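Local coordinates for protein fucose-specific lectin (Aleuria aurantia, PDB 6GKE) that binds L-fucose on glycoproteins, with strongest preference for alpha-1,6-linked core fucose, and shows antifungal activity against Mucor racemosus, at residues Arg131-Lys136 / Ser142-Tyr147. The protein carries 1 engineered substitution. Residues are numbered along the deposited sequence; the frame is centred on the assembly and turned at random.
Sequences RVYYQK and SSIHEY. With FUC (alpha-L-fucopyranose), chain E.
Glu146 lies beside Tyr133 as a non-hydrogen-bonded pair of the antiparallel hairpin 129-134/142-149, the two central strands of one blade in the six-bladed beta-propeller. The strand segments run at 153°, and on either side of this pair Val132 with Tyr147 and Tyr134 with His145 each exchange two backbone hydrogen bonds.

Glu146 can be followed outward. Its CB meets Tyr133 CE1 at 3.6 Å and its CG the same Tyr133 CE1 at 3.5 Å, because chi1 (178°) sets CG opposite the backbone N and the chain stays extended. Glu146 CD then lies 3.3 Å from fucose O4. At the carboxylate the two oxygens part: Glu146 OE1 accepts from fucose O3 at 2.6 Å and also from the backbone N of Ala157, while Glu146 OE2 accepts from fucose O4 at 2.7 Å and, weakly, from Tyr133 OH. Tyr133 is thus a second-shell residue that probably steadies OE2. Arg131 binds the same sugar: Arg131 NE donates to fucose O4 (2.8 Å) and Arg131 NH2 to fucose O5 (2.9 Å). Its guanidinium stands 82° from the carboxylate plane, and Trp199 NE1, in the next repeat, is also hydrogen-bonded to the fucose.

On the opposite sheet face, His145 CB sits over the Tyr134 ring, 3.7 Å from its centroid, in a CH-pi contact, while a water links Tyr134 OH to Glu146 O.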
ATOM      1  N   ARG A 131      28.774  11.496  -3.318  1.00  4.54           N
ATOM      2  CA  ARG A 131      27.933  12.670  -3.538  1.00  4.49           C
ATOM      3  C   ARG A 131      26.482  12.244  -3.326  1.00  4.45           C
ATOM      4  O   ARG A 131      26.069  11.203  -3.838  1.00  5.28           O
ATOM      5  CB  ARG A 131      28.127  13.241  -4.946  1.00  5.03           C
ATOM      6  CG  ARG A 131      29.570  13.583  -5.308  1.00  5.33           C
ATOM      7  CD  ARG A 131      30.101  14.771  -4.525  1.00  5.42           C
ATOM      8  NE  ARG A 131      31.450  15.178  -4.906  1.00  6.05           N
ATOM      9  CZ  ARG A 131      32.581  14.770  -4.332  1.00  6.22           C
ATOM     10  NH1 ARG A 131      32.577  13.799  -3.429  1.00  6.66           N
ATOM     11  NH2 ARG A 131      33.730  15.343  -4.663  1.00  7.20           N
ATOM     12  N   VAL A 132      25.737  13.060  -2.574  1.00  4.45           N
ATOM     13  CA  VAL A 132      24.344  12.807  -2.255  1.00  4.55           C
ATOM     14  C   VAL A 132      23.519  13.989  -2.769  1.00  4.55           C
ATOM     15  O   VAL A 132      23.887  15.136  -2.532  1.00  5.44           O
ATOM     16  CB  VAL A 132      24.141  12.600  -0.744  1.00  5.23           C
ATOM     17  CG1 VAL A 132      22.681  12.339  -0.412  1.00  5.74           C
ATOM     18  CG2 VAL A 132      25.017  11.482  -0.209  1.00  5.74           C
ATOM     19  N   TYR A 133      22.414  13.681  -3.456  1.00  4.38           N
ATOM     20  CA  TYR A 133      21.561  14.680  -4.094  1.00  4.48           C
ATOM     21  C   TYR A 133      20.176  14.640  -3.456  1.00  4.49           C
ATOM     22  O   TYR A 133      19.616  13.566  -3.220  1.00  5.02           O
ATOM     23  CB  TYR A 133      21.505  14.435  -5.607  1.00  4.73           C
ATOM     24  CG  TYR A 133      22.879  14.513  -6.214  1.00  4.66           C
ATOM     25  CD1 TYR A 133      23.415  15.728  -6.614  1.00  4.76           C
ATOM     26  CD2 TYR A 133      23.693  13.393  -6.271  1.00  4.69           C
ATOM     27  CE1 TYR A 133      24.716  15.824  -7.080  1.00  4.76           C
ATOM     28  CE2 TYR A 133      24.997  13.476  -6.729  1.00  4.79           C
ATOM     29  CZ  TYR A 133      25.516  14.694  -7.126  1.00  4.68           C
ATOM     30  OH  TYR A 133      26.814  14.752  -7.558  1.00  5.32           O
ATOM     31  N   TYR A 134      19.644  15.833  -3.185  1.00  4.47           N
ATOM     32  CA  TYR A 134      18.413  15.999  -2.434  1.00  4.58           C
ATOM     33  C   TYR A 134      17.802  17.350  -2.806  1.00  4.57           C
ATOM     34  O   TYR A 134      18.436  18.178  -3.450  1.00  5.69           O
ATOM     35  CB  TYR A 134      18.684  15.936  -0.924  1.00  5.03           C
ATOM     36  CG  TYR A 134      19.534  17.074  -0.411  1.00  5.45           C
ATOM     37  CD1 TYR A 134      20.912  17.077  -0.561  1.00  5.72           C
ATOM     38  CD2 TYR A 134      18.959  18.179   0.193  1.00  5.91           C
ATOM     39  CE1 TYR A 134      21.692  18.140  -0.131  1.00  6.29           C
ATOM     40  CE2 TYR A 134      19.725  19.247   0.634  1.00  6.67           C
ATOM     41  CZ  TYR A 134      21.097  19.230   0.476  1.00  6.47           C
ATOM     42  OH  TYR A 134      21.863  20.280   0.895  1.00  8.29           O
ATOM     43  N   GLN A 135      16.570  17.580  -2.350  1.00  4.61           N
ATOM     44  CA  GLN A 135      15.931  18.877  -2.499  1.00  4.93           C
ATOM     45  C   GLN A 135      15.574  19.427  -1.120  1.00  5.28           C
ATOM     46  O   GLN A 135      15.275  18.679  -0.191  1.00  5.73           O
ATOM     47  CB  GLN A 135      14.691  18.778  -3.380  1.00  5.08           C
ATOM     48  CG  GLN A 135      15.046  18.291  -4.773  1.00  5.18           C
ATOM     49  CD  GLN A 135      13.953  18.554  -5.773  1.00  5.42           C
ATOM     50  OE1 GLN A 135      12.932  17.865  -5.809  1.00  5.52           O
ATOM     51  NE2 GLN A 135      14.145  19.583  -6.581  1.00  5.88           N
ATOM     52  N   LYS A 136      15.586  20.757  -1.025  1.00  6.46           N
ATOM     53  CA  LYS A 136      15.228  21.471   0.197  0.50  7.45           C
ATOM     54  C   LYS A 136      13.736  21.820   0.215  1.00  7.69           C
ATOM     55  O   LYS A 136      13.157  21.972   1.288  1.00  9.32           O
ATOM     56  CB  LYS A 136      16.031  22.767   0.312  0.50  8.86           C
ATOM     57  CG  LYS A 136      17.521  22.589   0.544  0.50 10.49           C
ATOM     58  CD  LYS A 136      18.246  23.908   0.687  0.50 12.31           C
ATOM     59  CE  LYS A 136      19.720  23.756   0.989  0.50 14.01           C
ATOM     60  NZ  LYS A 136      20.348  25.061   1.303  0.50 14.91           N
ATOM     61  N   SER A 142      11.890  23.920  -7.782  1.00  8.04           N
ATOM     62  CA  SER A 142      12.930  23.753  -6.767  1.00  7.93           C
ATOM     63  C   SER A 142      14.224  23.227  -7.404  1.00  6.86           C
ATOM     64  O   SER A 142      14.196  22.528  -8.419  1.00  7.34           O
ATOM     65  CB  SER A 142      12.459  22.826  -5.671  1.00  8.69           C
ATOM     66  OG  SER A 142      11.352  23.374  -4.968  1.00 10.87           O
ATOM     67  N   SER A 143      15.353  23.540  -6.766  1.00  6.90           N
ATOM     68  CA  SER A 143      16.640  23.070  -7.253  0.50  6.76           C
ATOM     69  C   SER A 143      17.006  21.724  -6.619  1.00  6.07           C
ATOM     70  O   SER A 143      16.411  21.281  -5.633  1.00  6.33           O
ATOM     71  CB  SER A 143      17.715  24.089  -7.002  0.50  7.67           C
ATOM     72  OG  SER A 143      17.927  24.262  -5.610  0.50  8.81           O
ATOM     73  N   ILE A 144      18.006  21.086  -7.228  1.00  5.97           N
ATOM     74  CA  ILE A 144      18.673  19.948  -6.632  0.50  5.73           C
ATOM     75  C   ILE A 144      19.941  20.448  -5.939  1.00  5.62           C
ATOM     76  O   ILE A 144      20.671  21.265  -6.484  1.00  7.20           O
ATOM     77  CB  ILE A 144      18.962  18.872  -7.690  0.50  5.79           C
ATOM     78  CG1 ILE A 144      17.654  18.242  -8.168  0.50  5.61           C
ATOM     79  CG2 ILE A 144      19.949  17.831  -7.174  0.50  5.97           C
ATOM     80  CD1 ILE A 144      17.788  17.506  -9.472  0.50  5.89           C
ATOM     81  N   HIS A 145      20.159  19.943  -4.725  1.00  5.11           N
ATOM     82  CA  HIS A 145      21.317  20.259  -3.924  1.00  5.20           C
ATOM     83  C   HIS A 145      22.181  19.012  -3.760  1.00  4.98           C
ATOM     84  O   HIS A 145      21.681  17.892  -3.812  1.00  5.15           O
ATOM     85  CB  HIS A 145      20.889  20.791  -2.558  1.00  5.77           C
ATOM     86  CG  HIS A 145      20.175  22.094  -2.647  1.00  6.82           C
ATOM     87  ND1 HIS A 145      20.818  23.301  -2.446  1.00  8.21           N
ATOM     88  CD2 HIS A 145      18.892  22.392  -2.952  1.00  7.64           C
ATOM     89  CE1 HIS A 145      19.948  24.282  -2.596  1.00  9.13           C
ATOM     90  NE2 HIS A 145      18.764  23.751  -2.907  1.00  9.13           N
ATOM     91  N   GLU A 146      23.469  19.243  -3.507  1.00  4.78           N
ATOM     92  CA  GLU A 146      24.466  18.191  -3.402  1.00  4.69           C
ATOM     93  C   GLU A 146      25.198  18.315  -2.065  1.00  4.85           C
ATOM     94  O   GLU A 146      25.599  19.419  -1.681  1.00  5.56           O
ATOM     95  CB  GLU A 146      25.447  18.352  -4.563  1.00  4.95           C
ATOM     96  CG  GLU A 146      26.595  17.360  -4.600  1.00  5.04           C
ATOM     97  CD  GLU A 146      27.669  17.764  -5.592  1.00  5.08           C
ATOM     98  OE1 GLU A 146      28.127  18.923  -5.488  1.00  5.60           O
ATOM     99  OE2 GLU A 146      28.043  16.935  -6.457  1.00  5.33           O
ATOM    100  N   TYR A 147      25.408  17.179  -1.393  1.00  4.81           N
ATOM    101  CA  TYR A 147      26.326  17.098  -0.250  1.00  5.07           C
ATOM    102  C   TYR A 147      27.485  16.180  -0.654  1.00  5.19           C
ATOM    103  O   TYR A 147      27.306  15.211  -1.391  1.00  5.71           O
ATOM    104  CB  TYR A 147      25.619  16.708   1.064  1.00  5.31           C
ATOM    105  CG  TYR A 147      25.867  17.747   2.130  1.00  5.44           C
ATOM    106  CD1 TYR A 147      25.189  18.957   2.090  1.00  5.85           C
ATOM    107  CD2 TYR A 147      26.866  17.603   3.082  1.00  6.01           C
ATOM    108  CE1 TYR A 147      25.487  19.987   2.968  1.00  6.30           C
ATOM    109  CE2 TYR A 147      27.178  18.626   3.968  1.00  6.45           C
ATOM    110  CZ  TYR A 147      26.489  19.824   3.907  1.00  6.36           C
ATOM    111  OH  TYR A 147      26.793  20.858   4.749  1.00  7.81           O
TER
HETATM  112  C1  FUC E 405      33.288  18.950  -5.636  1.00  9.58           C
HETATM  113  C2  FUC E 405      31.867  19.499  -5.605  1.00  8.46           C
HETATM  114  C3  FUC E 405      31.295  19.487  -7.029  1.00  7.36           C
HETATM  115  C4  FUC E 405      31.391  18.082  -7.629  1.00  7.18           C
HETATM  116  C5  FUC E 405      32.864  17.695  -7.643  1.00  7.93           C
HETATM  117  C6  FUC E 405      33.105  16.336  -8.266  1.00  8.49           C
HETATM  118  O1  FUC E 405      34.105  19.918  -6.291  1.00 10.92           O
HETATM  119  O2  FUC E 405      31.867  20.820  -5.030  1.00 10.29           O
HETATM  120  O3  FUC E 405      29.955  19.981  -7.039  1.00  6.84           O
HETATM  121  O4  FUC E 405      30.697  17.112  -6.841  1.00  6.83           O
HETATM  122  O5  FUC E 405      33.357  17.678  -6.302  1.00  8.61           O
HETATM  123  O   HOH W   1      24.041  21.312  -0.416  1.00 10.47           O
HETATM  124  O   HOH W   2      15.352  22.361  -3.331  1.00  7.95           O